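PDB 4S3J: cortical-lytic enzyme from Bacillus cereus, which is an N-acetylglucosaminidase of glycosyl hydrolase family 18 that degrades spore cortex peptidoglycan during germination, probably acting on partially degraded material. Local coordinates for residues V105-P113 with I129-F139. Numbering follows the deposited sequence.
Sequences VESIAYLQP and INPFLTYLAYF
Two neighbouring parallel strands of the TIM barrel, 105-111 and 135-139, start pairing at S107. Its OG, held between backbone N and carbonyl carbon (chi1 57°), donates to a lone pair of F132 O at 2.7 Å and accepts from T134 N, while T134 OG1 takes the N-H of S107 at 3.0 Å and also bonds T428 O. S107 O accepts from both T134 N and Y135 N, the latter bond being the straighter. The ladder then continues with a longer A109 N to Y135 O bond, then A137 N to A109 O, L111 N to A137 O, and F139 N to L111 O at 2.8 Å. Helix 120-129 links the strands in a right-handed beta-alpha-beta crossover, and A109, L111, L136 and Y138 face this helical layer. There L133 CD2 packs on A109 CB at 3.6 Å, and Y138 turns its ring edge to L111 O and P113 CD. On the barrel-interior face, A137 CB sits over the Y110 ring, 3.6 Å from its centroid. E106 OE1 meets the Y135 ring edge at CE2, 3.3 Å away, while OE2 salt-bridges K430. The F139 ring meets W408 edge-to-face, its side chain about 6 Å from that of E220, the probable proton donor.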
ATOM      1  N   VAL A 105      12.368  -2.327   6.564  1.00 19.82           N
ATOM      2  CA  VAL A 105      11.166  -1.553   6.252  1.00 20.76           C
ATOM      3  C   VAL A 105      10.127  -1.784   7.347  1.00 21.36           C
ATOM      4  O   VAL A 105      10.093  -2.844   7.975  1.00 18.58           O
ATOM      5  CB  VAL A 105      10.593  -1.948   4.850  1.00 22.53           C
ATOM      6  CG1 VAL A 105       9.895  -3.308   4.879  1.00 22.95           C
ATOM      7  CG2 VAL A 105       9.657  -0.890   4.327  1.00 27.45           C
ATOM      8  N   GLU A 106       9.277  -0.793   7.585  1.00 20.12           N
ATOM      9  CA  GLU A 106       8.082  -1.003   8.389  1.00 19.96           C
ATOM     10  C   GLU A 106       6.897  -1.053   7.443  1.00 19.62           C
ATOM     11  O   GLU A 106       6.825  -0.267   6.501  1.00 18.28           O
ATOM     12  CB  GLU A 106       7.905   0.085   9.454  1.00 19.15           C
ATOM     13  CG  GLU A 106       9.038   0.059  10.476  1.00 18.45           C
ATOM     14  CD  GLU A 106       8.779   0.842  11.752  1.00 23.40           C
ATOM     15  OE1 GLU A 106       7.688   1.399  11.916  1.00 27.93           O
ATOM     16  OE2 GLU A 106       9.681   0.864  12.612  1.00 35.35           O
ATOM     17  N   SER A 107       6.003  -2.005   7.684  1.00 15.55           N
ATOM     18  CA  SER A 107       4.827  -2.216   6.850  1.00 15.68           C
ATOM     19  C   SER A 107       3.576  -2.114   7.702  1.00 19.04           C
ATOM     20  O   SER A 107       3.556  -2.602   8.822  1.00 18.02           O
ATOM     21  CB  SER A 107       4.904  -3.589   6.172  1.00 19.60           C
ATOM     22  OG  SER A 107       5.029  -4.597   7.158  1.00 18.90           O
ATOM     23  N   ILE A 108       2.529  -1.507   7.143  1.00 15.56           N
ATOM     24  CA  ILE A 108       1.220  -1.430   7.763  1.00 14.05           C
ATOM     25  C   ILE A 108       0.200  -1.984   6.793  1.00 15.03           C
ATOM     26  O   ILE A 108       0.367  -1.814   5.588  1.00 15.63           O
ATOM     27  CB  ILE A 108       0.801   0.011   8.099  1.00 15.13           C
ATOM     28  CG1 ILE A 108       1.859   0.689   8.976  1.00 20.43           C
ATOM     29  CG2 ILE A 108      -0.591   0.031   8.746  1.00 16.59           C
ATOM     30  CD1 ILE A 108       1.710   2.184   8.988  1.00 24.29           C
ATOM     31  N   ALA A 109      -0.823  -2.667   7.289  1.00 14.77           N
ATOM     32  CA  ALA A 109      -2.006  -2.943   6.469  1.00 13.86           C
ATOM     33  C   ALA A 109      -3.281  -2.625   7.236  1.00 14.88           C
ATOM     34  O   ALA A 109      -3.396  -2.935   8.420  1.00 16.56           O
ATOM     35  CB  ALA A 109      -2.032  -4.378   6.010  1.00 16.53           C
ATOM     36  N   TYR A 110      -4.248  -2.036   6.536  1.00 14.05           N
ATOM     37  CA  TYR A 110      -5.539  -1.691   7.095  1.00 14.75           C
ATOM     38  C   TYR A 110      -6.563  -2.777   6.833  1.00 16.26           C
ATOM     39  O   TYR A 110      -6.564  -3.380   5.765  1.00 15.81           O
ATOM     40  CB  TYR A 110      -6.044  -0.364   6.501  1.00 14.26           C
ATOM     41  CG  TYR A 110      -5.385   0.853   7.123  1.00 13.98           C
ATOM     42  CD1 TYR A 110      -4.111   1.255   6.756  1.00 17.02           C
ATOM     43  CD2 TYR A 110      -6.047   1.587   8.109  1.00 15.88           C
ATOM     44  CE1 TYR A 110      -3.506   2.367   7.344  1.00 20.70           C
ATOM     45  CE2 TYR A 110      -5.440   2.699   8.702  1.00 20.54           C
ATOM     46  CZ  TYR A 110      -4.165   3.081   8.309  1.00 23.65           C
ATOM     47  OH  TYR A 110      -3.514   4.169   8.882  1.00 22.67           O
ATOM     48  N   LEU A 111      -7.445  -2.993   7.810  1.00 15.45           N
ATOM     49  CA  LEU A 111      -8.567  -3.924   7.722  1.00 15.37           C
ATOM     50  C   LEU A 111      -9.836  -3.134   7.919  1.00 16.92           C
ATOM     51  O   LEU A 111      -9.961  -2.446   8.934  1.00 16.87           O
ATOM     52  CB  LEU A 111      -8.460  -5.015   8.798  1.00 18.91           C
ATOM     53  CG  LEU A 111      -9.635  -5.965   9.005  1.00 21.95           C
ATOM     54  CD1 LEU A 111      -9.789  -6.879   7.792  1.00 20.04           C
ATOM     55  CD2 LEU A 111      -9.493  -6.795  10.282  1.00 22.02           C
ATOM     56  N   GLN A 112     -10.770  -3.224   6.980  1.00 14.15           N
ATOM     57  CA  GLN A 112     -12.022  -2.488   7.062  1.00 13.61           C
ATOM     58  C   GLN A 112     -13.176  -3.384   6.668  1.00 16.22           C
ATOM     59  O   GLN A 112     -13.545  -3.415   5.499  1.00 24.21           O
ATOM     60  CB  GLN A 112     -11.994  -1.259   6.150  1.00 20.45           C
ATOM     61  CG  GLN A 112     -13.279  -0.439   6.234  1.00 21.22           C
ATOM     62  CD  GLN A 112     -13.472   0.506   5.062  1.00 28.92           C
ATOM     63  OE1 GLN A 112     -13.260   0.142   3.902  1.00 23.04           O
ATOM     64  NE2 GLN A 112     -13.863   1.737   5.367  1.00 32.69           N
ATOM     65  N   PRO A 113     -13.766  -4.095   7.632  1.00 22.41           N
ATOM     66  CA  PRO A 113     -14.889  -4.975   7.280  1.00 25.49           C
ATOM     67  C   PRO A 113     -16.167  -4.206   6.961  1.00 31.75           C
ATOM     68  O   PRO A 113     -16.306  -3.050   7.372  1.00 23.32           O
ATOM     69  CB  PRO A 113     -15.063  -5.846   8.535  1.00 27.97           C
ATOM     70  CG  PRO A 113     -13.808  -5.673   9.313  1.00 25.88           C
ATOM     71  CD  PRO A 113     -13.364  -4.275   9.033  1.00 24.86           C
ATOM     72  N   ILE A 129      -1.777 -12.360   5.888  1.00 19.87           N
ATOM     73  CA  ILE A 129      -0.948 -11.175   5.675  1.00 14.59           C
ATOM     74  C   ILE A 129      -0.158 -10.789   6.928  1.00 15.97           C
ATOM     75  O   ILE A 129       0.929 -10.246   6.828  1.00 17.96           O
ATOM     76  CB  ILE A 129      -1.834 -10.004   5.181  1.00 16.85           C
ATOM     77  CG1 ILE A 129      -2.209 -10.276   3.714  1.00 19.12           C
ATOM     78  CG2 ILE A 129      -1.125  -8.657   5.320  1.00 18.91           C
ATOM     79  CD1 ILE A 129      -3.221  -9.306   3.115  1.00 17.24           C
ATOM     80  N   ASN A 130      -0.698 -11.103   8.099  1.00 21.04           N
ATOM     81  CA  ASN A 130      -0.090 -10.681   9.371  1.00 20.93           C
ATOM     82  C   ASN A 130       1.425 -10.932   9.522  1.00 18.71           C
ATOM     83  O   ASN A 130       2.138 -10.096  10.094  1.00 20.40           O
ATOM     84  CB  ASN A 130      -0.815 -11.358  10.543  1.00 20.99           C
ATOM     85  CG  ASN A 130      -0.495 -10.706  11.872  1.00 20.76           C
ATOM     86  OD1 ASN A 130      -0.539  -9.482  12.002  1.00 19.93           O
ATOM     87  ND2 ASN A 130      -0.121 -11.518  12.852  1.00 24.18           N
ATOM     88  N   PRO A 131       1.930 -12.083   9.051  1.00 22.30           N
ATOM     89  CA  PRO A 131       3.374 -12.314   9.191  1.00 24.61           C
ATOM     90  C   PRO A 131       4.232 -11.263   8.480  1.00 23.58           C
ATOM     91  O   PRO A 131       5.370 -11.034   8.887  1.00 27.82           O
ATOM     92  CB  PRO A 131       3.570 -13.688   8.546  1.00 23.31           C
ATOM     93  CG  PRO A 131       2.270 -14.337   8.595  1.00 27.79           C
ATOM     94  CD  PRO A 131       1.243 -13.255   8.486  1.00 24.74           C
ATOM     95  N   PHE A 132       3.668 -10.615   7.462  1.00 18.12           N
ATOM     96  CA  PHE A 132       4.373  -9.617   6.666  1.00 20.66           C
ATOM     97  C   PHE A 132       4.261  -8.192   7.227  1.00 18.69           C
ATOM     98  O   PHE A 132       4.741  -7.247   6.585  1.00 18.68           O
ATOM     99  CB  PHE A 132       3.833  -9.594   5.217  1.00 16.38           C
ATOM    100  CG  PHE A 132       3.918 -10.900   4.485  1.00 17.93           C
ATOM    101  CD1 PHE A 132       2.879 -11.819   4.535  1.00 18.59           C
ATOM    102  CD2 PHE A 132       5.021 -11.179   3.699  1.00 22.61           C
ATOM    103  CE1 PHE A 132       2.957 -13.007   3.838  1.00 24.11           C
ATOM    104  CE2 PHE A 132       5.103 -12.367   3.001  1.00 21.26           C
ATOM    105  CZ  PHE A 132       4.068 -13.282   3.074  1.00 32.99           C
ATOM    106  N   LEU A 133       3.652  -8.034   8.410  1.00 17.78           N
ATOM    107  CA  LEU A 133       3.305  -6.712   8.940  1.00 16.15           C
ATOM    108  C   LEU A 133       4.076  -6.268  10.179  1.00 17.41           C
ATOM    109  O   LEU A 133       4.273  -7.038  11.128  1.00 20.09           O
ATOM    110  CB  LEU A 133       1.830  -6.669   9.308  1.00 15.85           C
ATOM    111  CG  LEU A 133       0.837  -6.942   8.192  1.00 16.09           C
ATOM    112  CD1 LEU A 133      -0.566  -6.763   8.785  1.00 17.57           C
ATOM    113  CD2 LEU A 133       1.057  -6.024   7.013  1.00 15.92           C
ATOM    114  N   THR A 134       4.466  -4.999  10.196  1.00 18.49           N
ATOM    115  CA  THR A 134       4.929  -4.388  11.434  1.00 18.77           C
ATOM    116  C   THR A 134       3.716  -3.992  12.277  1.00 18.53           C
ATOM    117  O   THR A 134       3.699  -4.164  13.515  1.00 18.68           O
ATOM    118  CB  THR A 134       5.807  -3.141  11.179  1.00 18.70           C
ATOM    119  OG1 THR A 134       6.826  -3.442  10.211  1.00 20.51           O
ATOM    120  CG2 THR A 134       6.447  -2.670  12.484  1.00 18.43           C
ATOM    121  N   TYR A 135       2.706  -3.458  11.583  1.00 18.20           N
ATOM    122  CA  TYR A 135       1.479  -2.968  12.199  1.00 17.71           C
ATOM    123  C   TYR A 135       0.238  -3.472  11.472  1.00 19.23           C
ATOM    124  O   TYR A 135       0.246  -3.553  10.252  1.00 17.74           O
ATOM    125  CB  TYR A 135       1.446  -1.440  12.179  1.00 19.02           C
ATOM    126  CG  TYR A 135       2.547  -0.741  12.922  1.00 17.92           C
ATOM    127  CD1 TYR A 135       2.420  -0.487  14.265  1.00 20.18           C
ATOM    128  CD2 TYR A 135       3.695  -0.318  12.268  1.00 18.96           C
ATOM    129  CE1 TYR A 135       3.407   0.154  14.955  1.00 24.16           C
ATOM    130  CE2 TYR A 135       4.698   0.337  12.949  1.00 23.81           C
ATOM    131  CZ  TYR A 135       4.542   0.567  14.296  1.00 26.82           C
ATOM    132  OH  TYR A 135       5.520   1.217  15.027  1.00 32.82           O
ATOM    133  N   LEU A 136      -0.820  -3.773  12.233  1.00 17.41           N
ATOM    134  CA  LEU A 136      -2.151  -4.095  11.711  1.00 15.71           C
ATOM    135  C   LEU A 136      -3.122  -3.024  12.186  1.00 17.65           C
ATOM    136  O   LEU A 136      -3.222  -2.766  13.396  1.00 18.69           O
ATOM    137  CB  LEU A 136      -2.602  -5.475  12.171  1.00 17.50           C
ATOM    138  CG  LEU A 136      -4.007  -5.909  11.745  1.00 18.86           C
ATOM    139  CD1 LEU A 136      -4.128  -6.020  10.202  1.00 17.07           C
ATOM    140  CD2 LEU A 136      -4.380  -7.220  12.408  1.00 21.33           C
ATOM    141  N   ALA A 137      -3.828  -2.411  11.243  1.00 15.63           N
ATOM    142  CA  ALA A 137      -4.705  -1.272  11.525  1.00 15.68           C
ATOM    143  C   ALA A 137      -6.169  -1.588  11.298  1.00 14.97           C
ATOM    144  O   ALA A 137      -6.646  -1.545  10.157  1.00 15.50           O
ATOM    145  CB  ALA A 137      -4.315  -0.077  10.670  1.00 17.56           C
ATOM    146  N   TYR A 138      -6.895  -1.873  12.377  1.00 15.23           N
ATOM    147  CA  TYR A 138      -8.309  -2.178  12.283  1.00 15.62           C
ATOM    148  C   TYR A 138      -9.117  -0.883  12.237  1.00 17.29           C
ATOM    149  O   TYR A 138      -9.206  -0.127  13.209  1.00 18.07           O
ATOM    150  CB  TYR A 138      -8.723  -3.096  13.437  1.00 17.02           C
ATOM    151  CG  TYR A 138     -10.147  -3.633  13.366  1.00 18.75           C
ATOM    152  CD1 TYR A 138     -10.912  -3.512  12.222  1.00 23.76           C
ATOM    153  CD2 TYR A 138     -10.729  -4.239  14.470  1.00 17.77           C
ATOM    154  CE1 TYR A 138     -12.209  -3.988  12.179  1.00 29.30           C
ATOM    155  CE2 TYR A 138     -12.016  -4.735  14.419  1.00 18.06           C
ATOM    156  CZ  TYR A 138     -12.751  -4.596  13.289  1.00 20.35           C
ATOM    157  OH  TYR A 138     -14.053  -5.077  13.242  1.00 24.16           O
ATOM    158  N   PHE A 139      -9.702  -0.633  11.071  1.00 17.17           N
ATOM    159  CA  PHE A 139     -10.409   0.605  10.783  1.00 15.94           C
ATOM    160  C   PHE A 139     -11.894   0.430  11.096  1.00 17.12           C
ATOM    161  O   PHE A 139     -12.544  -0.379  10.411  1.00 15.67           O
ATOM    162  CB  PHE A 139     -10.229   0.965   9.302  1.00 17.09           C
ATOM    163  CG  PHE A 139     -10.672   2.366   8.953  1.00 17.65           C
ATOM    164  CD1 PHE A 139     -11.999   2.648   8.716  1.00 19.66           C
ATOM    165  CD2 PHE A 139      -9.740   3.384   8.805  1.00 17.89           C
ATOM    166  CE1 PHE A 139     -12.404   3.943   8.381  1.00 19.24           C
ATOM    167  CE2 PHE A 139     -10.146   4.657   8.465  1.00 18.21           C
ATOM    168  CZ  PHE A 139     -11.464   4.931   8.251  1.00 16.67           C
TER